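Local coordinates for protein CysE, serine acetyltransferase (PDB 4HZD) that probably transfers the acetyl group of acetyl-coenzyme A to the hydroxyl of L-serine, giving O-acetylserine for cysteine biosynthesis, at residues L160-F165 / V180-S185; L166-G171 / I186-T191. All blocks are in the same frame, centred on the assembly; numbering follows the deposited sequence.

Contact 1: residues L160-F165 / V180-S185; sequences LGSGLF and VEDNVS
The carbonyl oxygen of Ser162 is gripped by two hydrogen bonds and a CA-H contact. Asn183 N donates to it at 2.9 Å in the plane of the carbonyl, and an ordered water donates at 3.1 Å, while the CA of Asp182 brings its hydrogen in against the same atom. That water also donates to Glu181 O at 2.8 Å and accepts from Val184 N, so it links Ser162 O of one coil to two backbone atoms of the next, alongside the direct Asn183 N bond. Beside it, Asp182 turns its carboxylate back across the gap: with CG anti to the carbonyl carbon (chi1 -50°), OD1 takes the N-H of Ser162 at 2.9 Å. The donor comes from above the carboxylate plane, and the CA of Gly161 is packed close by. On the far side of the corner, Phe165 N reaches Val184 O in an almost straight bond (2.9 Å, 174°) that resumes the parallel pairing, whereas Gly161 N to Val180 O is a weak, bent one.

These are equivalent corners on adjacent coils of the left-handed beta-helix, stacked in register. Like residues stack too. Leu160 and Val180 lie alongside each other, CD2 on CG2 at 3.6 Å, and Leu164, its CG anti to the backbone N, lays CD1 against CB of Val184 at 4.0 Å. Helix 116-132 touches both leucines. On another side Ser185 OG sits at the edge of the Phe165 ring, in its plane, 3.7 Å from CD2, while its hydrogen bond goes to Arg101 of helix 87-101. Arg101 also donates to Gly163 O. Gly161 carries no side chain where Asp182 OD1 comes in, and its bare CA lets that carboxylate approach closely enough to hold Ser162 N.

Contact 2: residues L166-G171 / I186-T191; sequences LDHATG and ILHGVT. With COA (coenzyme A), chain C.
Two backbone hydrogen bonds tie the segments together. Asp167 N sits nearly on the C=O axis of Ile186, 2.8 Å from Ile186 O, and Gly189 N reaches Thr170 O at 2.9 Å, more bent and from above the carbonyl plane. Between them the first segment bulges: Ala169 N folds back onto Asp167 O at 2.8 Å, a gamma turn with His168 at its apex and a positive phi of 76°. That turn pushes the His168 side chain out toward the second segment. Asp167 OD1 lies over the centre of one face of its imidazole, and ND1 is hydrogen-bonded to Asp153 of a neighbouring subunit, a carboxylate that would probably make the ring more basic. The coenzyme A sulfur S1P lies obliquely to the ring, 3.6 Å from His168 NE2, a contact rather than an aimed bond.

Here the adjacent coils of the left-handed beta-helix come to the subunit interface, and the pocket for the coenzyme's thiol end is built on the joint. His188 comes up alongside His168 with the ring planes at 83°, its ND1 3.5 Å from CB of His168. Its CG occupies the crowded position between backbone N and carbonyl carbon (chi1 55°). NE2 hydrogen-bonds Thr191 of the same neighbouring subunit, but ND1 is buried with no partner in the model. Leu187 runs beside Asp167 and His168. Leu187 CD2 touches Asp167 OD2 and meets the edge of the His168 ring, 3.6 Å from His168 CD2. Leu187 CD2 is also 3.9 Å from S1P of coenzyme A. Further inward, Leu166 and Ile186 lie side by side on one face of the sheet, CD1 of Leu166 against CB of Ile186 at 3.8 Å, and both pack on Leu172 of strand 172-174.

Contacts 1 and 2 are successive stages of the same two coils: 160-165 runs straight into 166-171, and 180-185 into 186-191, with the contact centres 13 Å apart. Pairing carries on across the boundary, since Phe165 O probably accepts a hydrogen bond from Ile186 N at 2.7 Å. The apolar packing is continuous as well, with Leu164 CD1 4.1 Å from Ile186 CD1. Their roles differ. Contact 1 is a corner braced by helices of its own chain, about 9 Å separating the Phe165 side chain from a bound coenzyme A, measured from side chain to ligand; contact 2 reaches a neighbouring subunit and brings His168 and Leu187 to the coenzyme's sulfur.

Contact 1: residues L160-F165 / V180-S185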
ATOM      1  N   LEU A 160     -30.867   9.239  -9.915  1.00 24.01           N
ATOM      2  CA  LEU A 160     -30.249  10.530 -10.259  1.00 25.10           C
ATOM      3  C   LEU A 160     -30.190  10.759 -11.762  1.00 25.52           C
ATOM      4  O   LEU A 160     -29.657   9.920 -12.508  1.00 25.76           O
ATOM      5  CB  LEU A 160     -28.837  10.657  -9.685  1.00 25.97           C
ATOM      6  CG  LEU A 160     -28.583  10.446  -8.187  1.00 26.18           C
ATOM      7  CD1 LEU A 160     -27.090  10.551  -7.889  1.00 26.41           C
ATOM      8  CD2 LEU A 160     -29.352  11.475  -7.366  1.00 26.60           C
ATOM      9  N   GLY A 161     -30.698  11.912 -12.194  1.00 24.24           N
ATOM     10  CA  GLY A 161     -30.742  12.242 -13.618  1.00 26.49           C
ATOM     11  C   GLY A 161     -29.383  12.647 -14.155  1.00 27.51           C
ATOM     12  O   GLY A 161     -28.377  12.621 -13.447  1.00 26.68           O
ATOM     13  N   SER A 162     -29.352  13.056 -15.414  1.00 26.43           N
ATOM     14  CA  SER A 162     -28.103  13.501 -16.016  1.00 25.97           C
ATOM     15  C   SER A 162     -27.949  15.013 -15.925  1.00 25.11           C
ATOM     16  O   SER A 162     -28.883  15.730 -15.497  1.00 23.22           O
ATOM     17  CB  SER A 162     -28.051  13.065 -17.469  1.00 26.70           C
ATOM     18  OG  SER A 162     -29.048  13.751 -18.171  1.00 29.53           O
ATOM     19  N   GLY A 163     -26.778  15.509 -16.345  1.00 23.75           N
ATOM     20  CA  GLY A 163     -26.442  16.914 -16.134  1.00 25.16           C
ATOM     21  C   GLY A 163     -26.578  17.320 -14.669  1.00 24.74           C
ATOM     22  O   GLY A 163     -27.053  18.415 -14.334  1.00 26.26           O
ATOM     23  N   LEU A 164     -26.204  16.414 -13.778  1.00 24.47           N
ATOM     24  CA  LEU A 164     -26.213  16.738 -12.346  1.00 23.24           C
ATOM     25  C   LEU A 164     -24.900  17.386 -11.936  1.00 25.13           C
ATOM     26  O   LEU A 164     -23.829  16.876 -12.259  1.00 26.94           O
ATOM     27  CB  LEU A 164     -26.464  15.476 -11.541  1.00 24.18           C
ATOM     28  CG  LEU A 164     -26.500  15.568 -10.004  1.00 23.93           C
ATOM     29  CD1 LEU A 164     -27.600  16.521  -9.520  1.00 23.35           C
ATOM     30  CD2 LEU A 164     -26.718  14.155  -9.460  1.00 22.13           C
ATOM     31  N   PHE A 165     -25.000  18.524 -11.261  1.00 24.00           N
ATOM     32  CA  PHE A 165     -23.861  19.202 -10.681  1.00 24.42           C
ATOM     33  C   PHE A 165     -23.894  19.131  -9.146  1.00 26.22           C
ATOM     34  O   PHE A 165     -24.814  19.673  -8.500  1.00 25.24           O
ATOM     35  CB  PHE A 165     -23.830  20.628 -11.216  1.00 26.74           C
ATOM     36  CG  PHE A 165     -22.721  21.480 -10.657  1.00 26.66           C
ATOM     37  CD1 PHE A 165     -21.442  20.962 -10.463  1.00 28.36           C
ATOM     38  CD2 PHE A 165     -22.946  22.820 -10.399  1.00 27.47           C
ATOM     39  CE1 PHE A 165     -20.422  21.767  -9.967  1.00 27.24           C
ATOM     40  CE2 PHE A 165     -21.936  23.642  -9.890  1.00 26.75           C
ATOM     41  CZ  PHE A 165     -20.678  23.116  -9.679  1.00 28.26           C
ATOM     42  N   VAL A 180     -33.991  12.461  -8.271  1.00 23.28           N
ATOM     43  CA  VAL A 180     -33.505  13.715  -8.798  1.00 23.75           C
ATOM     44  C   VAL A 180     -33.565  13.639 -10.324  1.00 22.97           C
ATOM     45  O   VAL A 180     -32.972  12.745 -10.926  1.00 23.11           O
ATOM     46  CB  VAL A 180     -32.045  13.996  -8.340  1.00 24.15           C
ATOM     47  CG1 VAL A 180     -31.575  15.352  -8.840  1.00 23.78           C
ATOM     48  CG2 VAL A 180     -31.928  13.914  -6.839  1.00 23.69           C
ATOM     49  N   GLU A 181     -34.251  14.591 -10.948  1.00 23.17           N
ATOM     50  CA  GLU A 181     -34.340  14.627 -12.417  1.00 25.69           C
ATOM     51  C   GLU A 181     -33.146  15.361 -13.063  1.00 27.21           C
ATOM     52  O   GLU A 181     -32.241  15.774 -12.359  1.00 27.32           O
ATOM     53  CB  GLU A 181     -35.698  15.203 -12.841  1.00 27.26           C
ATOM     54  CG  GLU A 181     -36.842  14.287 -12.440  1.00 27.70           C
ATOM     55  CD  GLU A 181     -38.233  14.826 -12.777  1.00 32.56           C
ATOM     56  OE1 GLU A 181     -38.384  15.744 -13.616  1.00 34.75           O
ATOM     57  OE2 GLU A 181     -39.185  14.319 -12.175  1.00 34.50           O
ATOM     58  N   ASP A 182     -33.141  15.511 -14.387  1.00 25.33           N
ATOM     59  CA  ASP A 182     -32.027  16.181 -15.082  1.00 27.05           C
ATOM     60  C   ASP A 182     -31.798  17.624 -14.765  1.00 26.81           C
ATOM     61  O   ASP A 182     -32.696  18.325 -14.294  1.00 29.38           O
ATOM     62  CB  ASP A 182     -32.150  16.053 -16.604  1.00 26.81           C
ATOM     63  CG  ASP A 182     -32.394  14.655 -17.039  1.00 31.21           C
ATOM     64  OD1 ASP A 182     -32.081  13.720 -16.265  1.00 33.02           O
ATOM     65  OD2 ASP A 182     -32.908  14.477 -18.155  1.00 31.73           O
ATOM     66  N   ASN A 183     -30.580  18.074 -15.088  1.00 27.71           N
ATOM     67  CA  ASN A 183     -30.126  19.449 -14.919  1.00 28.67           C
ATOM     68  C   ASN A 183     -30.342  20.065 -13.522  1.00 28.90           C
ATOM     69  O   ASN A 183     -30.757  21.222 -13.384  1.00 29.10           O
ATOM     70  CB  ASN A 183     -30.715  20.338 -16.024  1.00 29.80           C
ATOM     71  CG  ASN A 183     -30.528  19.732 -17.402  1.00 35.21           C
ATOM     72  OD1 ASN A 183     -31.485  19.601 -18.149  1.00 37.89           O
ATOM     73  ND2 ASN A 183     -29.305  19.279 -17.709  1.00 31.55           N
ATOM     74  N   VAL A 184     -30.054  19.287 -12.494  1.00 26.81           N
ATOM     75  CA  VAL A 184     -30.110  19.802 -11.120  1.00 24.99           C
ATOM     76  C   VAL A 184     -28.706  20.184 -10.631  1.00 25.57           C
ATOM     77  O   VAL A 184     -27.715  19.554 -11.028  1.00 24.45           O
ATOM     78  CB  VAL A 184     -30.789  18.756 -10.213  1.00 24.09           C
ATOM     79  CG1 VAL A 184     -30.783  19.169  -8.748  1.00 22.06           C
ATOM     80  CG2 VAL A 184     -32.225  18.574 -10.685  1.00 25.22           C
ATOM     81  N   SER A 185     -28.620  21.230  -9.818  1.00 25.29           N
ATOM     82  CA  SER A 185     -27.385  21.552  -9.099  1.00 24.50           C
ATOM     83  C   SER A 185     -27.617  21.422  -7.610  1.00 25.22           C
ATOM     84  O   SER A 185     -28.597  21.972  -7.061  1.00 25.74           O
ATOM     85  CB  SER A 185     -26.878  22.957  -9.428  1.00 24.86           C
ATOM     86  OG  SER A 185     -26.593  23.046 -10.814  1.00 24.13           O
TER
HETATM   87  O   HOH W   1     -29.545  16.283 -12.550  1.00 30.80           O

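Contact 2: residues L166-G171 / I186-T191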
ATOM      1  N   LEU A 166     -22.905  18.426  -8.578  1.00 25.73           N
ATOM      2  CA  LEU A 166     -22.763  18.222  -7.135  1.00 27.26           C
ATOM      3  C   LEU A 166     -21.585  19.060  -6.664  1.00 25.69           C
ATOM      4  O   LEU A 166     -20.409  18.624  -6.707  1.00 23.46           O
ATOM      5  CB  LEU A 166     -22.497  16.738  -6.853  1.00 28.75           C
ATOM      6  CG  LEU A 166     -23.401  15.998  -5.893  1.00 36.20           C
ATOM      7  CD1 LEU A 166     -24.879  16.135  -6.291  1.00 33.37           C
ATOM      8  CD2 LEU A 166     -22.993  14.509  -5.798  1.00 32.94           C
ATOM      9  N   ASP A 167     -21.883  20.287  -6.271  1.00 22.99           N
ATOM     10  CA  ASP A 167     -20.840  21.286  -6.133  1.00 24.81           C
ATOM     11  C   ASP A 167     -20.301  21.181  -4.721  1.00 23.16           C
ATOM     12  O   ASP A 167     -21.067  21.297  -3.772  1.00 22.84           O
ATOM     13  CB  ASP A 167     -21.440  22.691  -6.410  1.00 28.04           C
ATOM     14  CG  ASP A 167     -20.380  23.835  -6.364  1.00 29.37           C
ATOM     15  OD1 ASP A 167     -19.158  23.571  -6.420  1.00 27.57           O
ATOM     16  OD2 ASP A 167     -20.792  25.010  -6.276  1.00 33.26           O
ATOM     17  N   HIS A 168     -18.993  20.930  -4.574  1.00 23.48           N
ATOM     18  CA  HIS A 168     -18.328  20.802  -3.223  1.00 22.60           C
ATOM     19  C   HIS A 168     -18.638  19.482  -2.566  1.00 21.31           C
ATOM     20  O   HIS A 168     -17.720  18.810  -2.124  1.00 22.75           O
ATOM     21  CB  HIS A 168     -18.632  21.989  -2.279  1.00 21.43           C
ATOM     22  CG  HIS A 168     -18.246  23.331  -2.845  1.00 22.69           C
ATOM     23  ND1 HIS A 168     -16.987  23.621  -3.240  1.00 23.32           N
ATOM     24  CD2 HIS A 168     -19.013  24.487  -3.099  1.00 22.78           C
ATOM     25  CE1 HIS A 168     -16.935  24.889  -3.736  1.00 22.11           C
ATOM     26  NE2 HIS A 168     -18.171  25.417  -3.653  1.00 23.48           N
ATOM     27  N   ALA A 169     -19.927  19.101  -2.568  1.00 22.57           N
ATOM     28  CA  ALA A 169     -20.475  17.773  -2.191  1.00 19.56           C
ATOM     29  C   ALA A 169     -20.407  17.321  -0.749  1.00 20.12           C
ATOM     30  O   ALA A 169     -21.251  16.531  -0.330  1.00 20.97           O
ATOM     31  CB  ALA A 169     -19.934  16.658  -3.123  1.00 22.17           C
ATOM     32  N   THR A 170     -19.424  17.770   0.023  1.00 19.65           N
ATOM     33  CA  THR A 170     -19.273  17.224   1.375  1.00 20.49           C
ATOM     34  C   THR A 170     -20.589  17.231   2.189  1.00 22.43           C
ATOM     35  O   THR A 170     -21.179  18.282   2.409  1.00 22.61           O
ATOM     36  CB  THR A 170     -18.275  18.071   2.188  1.00 21.01           C
ATOM     37  OG1 THR A 170     -17.088  18.317   1.420  1.00 19.39           O
ATOM     38  CG2 THR A 170     -17.981  17.412   3.595  1.00 22.01           C
ATOM     39  N   GLY A 171     -21.008  16.065   2.686  1.00 22.71           N
ATOM     40  CA  GLY A 171     -22.110  15.987   3.658  1.00 24.14           C
ATOM     41  C   GLY A 171     -23.443  15.639   2.992  1.00 25.57           C
ATOM     42  O   GLY A 171     -24.461  15.575   3.652  1.00 24.55           O
ATOM     43  N   ILE A 186     -26.734  20.672  -6.939  1.00 25.91           N
ATOM     44  CA  ILE A 186     -26.848  20.431  -5.498  1.00 23.54           C
ATOM     45  C   ILE A 186     -25.529  20.797  -4.792  1.00 26.09           C
ATOM     46  O   ILE A 186     -24.443  20.378  -5.208  1.00 24.60           O
ATOM     47  CB  ILE A 186     -27.239  18.962  -5.173  1.00 24.33           C
ATOM     48  CG1 ILE A 186     -28.486  18.500  -5.962  1.00 22.61           C
ATOM     49  CG2 ILE A 186     -27.441  18.752  -3.663  1.00 22.87           C
ATOM     50  CD1 ILE A 186     -28.901  17.072  -5.671  1.00 21.64           C
ATOM     51  N   LEU A 187     -25.615  21.570  -3.719  1.00 25.97           N
ATOM     52  CA  LEU A 187     -24.403  21.934  -2.991  1.00 26.16           C
ATOM     53  C   LEU A 187     -24.070  20.981  -1.829  1.00 24.21           C
ATOM     54  O   LEU A 187     -24.773  20.018  -1.625  1.00 22.35           O
ATOM     55  CB  LEU A 187     -24.433  23.434  -2.616  1.00 29.19           C
ATOM     56  CG  LEU A 187     -23.720  24.067  -3.844  1.00 30.12           C
ATOM     57  CD1 LEU A 187     -24.662  24.650  -4.883  1.00 26.30           C
ATOM     58  CD2 LEU A 187     -22.592  25.005  -3.451  1.00 29.07           C
ATOM     59  N   HIS A 188     -22.970  21.225  -1.119  1.00 23.43           N
ATOM     60  CA  HIS A 188     -22.603  20.447   0.095  1.00 24.37           C
ATOM     61  C   HIS A 188     -23.576  20.708   1.233  1.00 23.44           C
ATOM     62  O   HIS A 188     -24.268  21.749   1.259  1.00 22.02           O
ATOM     63  CB  HIS A 188     -21.224  20.858   0.583  1.00 24.38           C
ATOM     64  CG  HIS A 188     -21.104  22.343   0.826  1.00 24.07           C
ATOM     65  ND1 HIS A 188     -21.127  23.240  -0.184  1.00 23.87           N
ATOM     66  CD2 HIS A 188     -20.983  23.080   2.009  1.00 23.98           C
ATOM     67  CE1 HIS A 188     -21.005  24.486   0.314  1.00 23.44           C
ATOM     68  NE2 HIS A 188     -20.930  24.391   1.664  1.00 23.63           N
ATOM     69  N   GLY A 189     -23.615  19.759   2.161  1.00 22.60           N
ATOM     70  CA  GLY A 189     -24.452  19.806   3.374  1.00 24.43           C
ATOM     71  C   GLY A 189     -25.936  19.583   3.079  1.00 23.41           C
ATOM     72  O   GLY A 189     -26.780  19.909   3.893  1.00 26.86           O
ATOM     73  N   VAL A 190     -26.240  19.030   1.918  1.00 23.66           N
ATOM     74  CA  VAL A 190     -27.643  18.850   1.499  1.00 22.57           C
ATOM     75  C   VAL A 190     -28.174  17.469   1.874  1.00 22.52           C
ATOM     76  O   VAL A 190     -27.482  16.454   1.674  1.00 21.58           O
ATOM     77  CB  VAL A 190     -27.858  19.159   0.014  1.00 20.84           C
ATOM     78  CG1 VAL A 190     -29.236  18.657  -0.445  1.00 20.30           C
ATOM     79  CG2 VAL A 190     -27.750  20.674  -0.206  1.00 21.98           C
ATOM     80  N   THR A 191     -29.367  17.448   2.475  1.00 23.71           N
ATOM     81  CA  THR A 191     -30.084  16.192   2.765  1.00 20.96           C
ATOM     82  C   THR A 191     -31.353  16.136   1.910  1.00 24.38           C
ATOM     83  O   THR A 191     -32.239  17.047   1.954  1.00 25.33           O
ATOM     84  CB  THR A 191     -30.476  16.053   4.249  1.00 21.40           C
ATOM     85  OG1 THR A 191     -29.322  16.131   5.093  1.00 18.03           O
ATOM     86  CG2 THR A 191     -31.144  14.691   4.527  1.00 18.93           C
TER
HETATM   87  N1A COA C 301     -31.881  32.235   4.320  1.00 47.53           N
HETATM   88  C2A COA C 301     -32.856  33.039   4.799  1.00 48.45           C
HETATM   89  N3A COA C 301     -33.385  34.062   4.094  1.00 47.60           N
HETATM   90  C4A COA C 301     -32.932  34.350   2.840  1.00 51.88           C
HETATM   91  C5A COA C 301     -31.859  33.531   2.252  1.00 49.16           C
HETATM   92  C6A COA C 301     -31.340  32.413   3.089  1.00 48.64           C
HETATM   93  N6A COA C 301     -30.354  31.589   2.645  1.00 45.10           N
HETATM   94  N7A COA C 301     -31.627  34.044   1.022  1.00 51.94           N
HETATM   95  C8A COA C 301     -32.473  35.094   0.835  1.00 52.48           C
HETATM   96  N9A COA C 301     -33.244  35.271   1.925  1.00 54.49           N
HETATM   97  C1B COA C 301     -34.292  36.304   2.150  1.00 60.31           C
HETATM   98  C2B COA C 301     -33.698  37.694   2.319  1.00 63.88           C
HETATM   99  O2B COA C 301     -33.268  37.914   3.664  1.00 62.07           O
HETATM  100  C3B COA C 301     -34.862  38.584   1.929  1.00 70.20           C
HETATM  101  O3B COA C 301     -35.701  38.846   3.072  1.00 75.11           O
HETATM  102  P3B COA C 301     -36.302  40.319   3.403  1.00 82.26           P
HETATM  103  O7A COA C 301     -36.911  40.729   2.075  1.00 74.33           O
HETATM  104  O8A COA C 301     -35.107  41.142   3.840  1.00 80.25           O
HETATM  105  O9A COA C 301     -37.295  40.093   4.529  1.00 76.63           O
HETATM  106  C4B COA C 301     -35.614  37.759   0.878  1.00 70.48           C
HETATM  107  O4B COA C 301     -35.223  36.391   1.067  1.00 67.25           O
HETATM  108  C5B COA C 301     -35.275  38.177  -0.552  1.00 76.55           C
HETATM  109  O5B COA C 301     -33.881  37.961  -0.792  1.00 84.50           O
HETATM  110  P1A COA C 301     -33.245  37.929  -2.276  1.00 96.13           P
HETATM  111  O1A COA C 301     -31.743  37.833  -2.109  1.00 89.51           O
HETATM  112  O2A COA C 301     -33.846  39.068  -3.077  1.00 93.16           O
HETATM  113  O3A COA C 301     -33.823  36.530  -2.867  1.00 94.25           O
HETATM  114  P2A COA C 301     -33.094  35.632  -4.003  1.00 92.39           P
HETATM  115  O4A COA C 301     -32.373  36.566  -4.942  1.00 91.16           O
HETATM  116  O5A COA C 301     -34.099  34.648  -4.568  1.00 86.79           O
HETATM  117  O6A COA C 301     -31.991  34.796  -3.155  1.00 92.76           O
HETATM  118  CBP COA C 301     -30.844  32.600  -3.031  1.00 72.69           C
HETATM  119  CCP COA C 301     -31.023  33.930  -3.771  1.00 81.83           C
HETATM  120  CDP COA C 301     -31.855  32.494  -1.900  1.00 66.11           C
HETATM  121  CEP COA C 301     -31.104  31.484  -4.048  1.00 69.88           C
HETATM  122  CAP COA C 301     -29.392  32.539  -2.479  1.00 70.57           C
HETATM  123  OAP COA C 301     -29.084  33.669  -1.631  1.00 71.04           O
HETATM  124  C9P COA C 301     -29.036  31.269  -1.728  1.00 66.23           C
HETATM  125  O9P COA C 301     -28.985  31.247  -0.499  1.00 58.90           O
HETATM  126  N8P COA C 301     -28.781  30.205  -2.493  1.00 65.48           N
HETATM  127  C7P COA C 301     -27.770  29.215  -2.190  1.00 58.11           C
HETATM  128  C6P COA C 301     -26.395  29.578  -2.744  1.00 54.10           C
HETATM  129  C5P COA C 301     -25.340  28.726  -2.069  1.00 50.91           C
HETATM  130  O5P COA C 301     -25.668  27.796  -1.346  1.00 43.18           O
HETATM  131  N4P COA C 301     -24.067  29.076  -2.331  1.00 55.03           N
HETATM  132  C3P COA C 301     -22.880  28.549  -1.677  1.00 50.94           C
HETATM  133  C2P COA C 301     -21.626  28.830  -2.503  1.00 54.96           C
HETATM  134  S1P COA C 301     -20.284  27.766  -1.923  1.00 54.32           S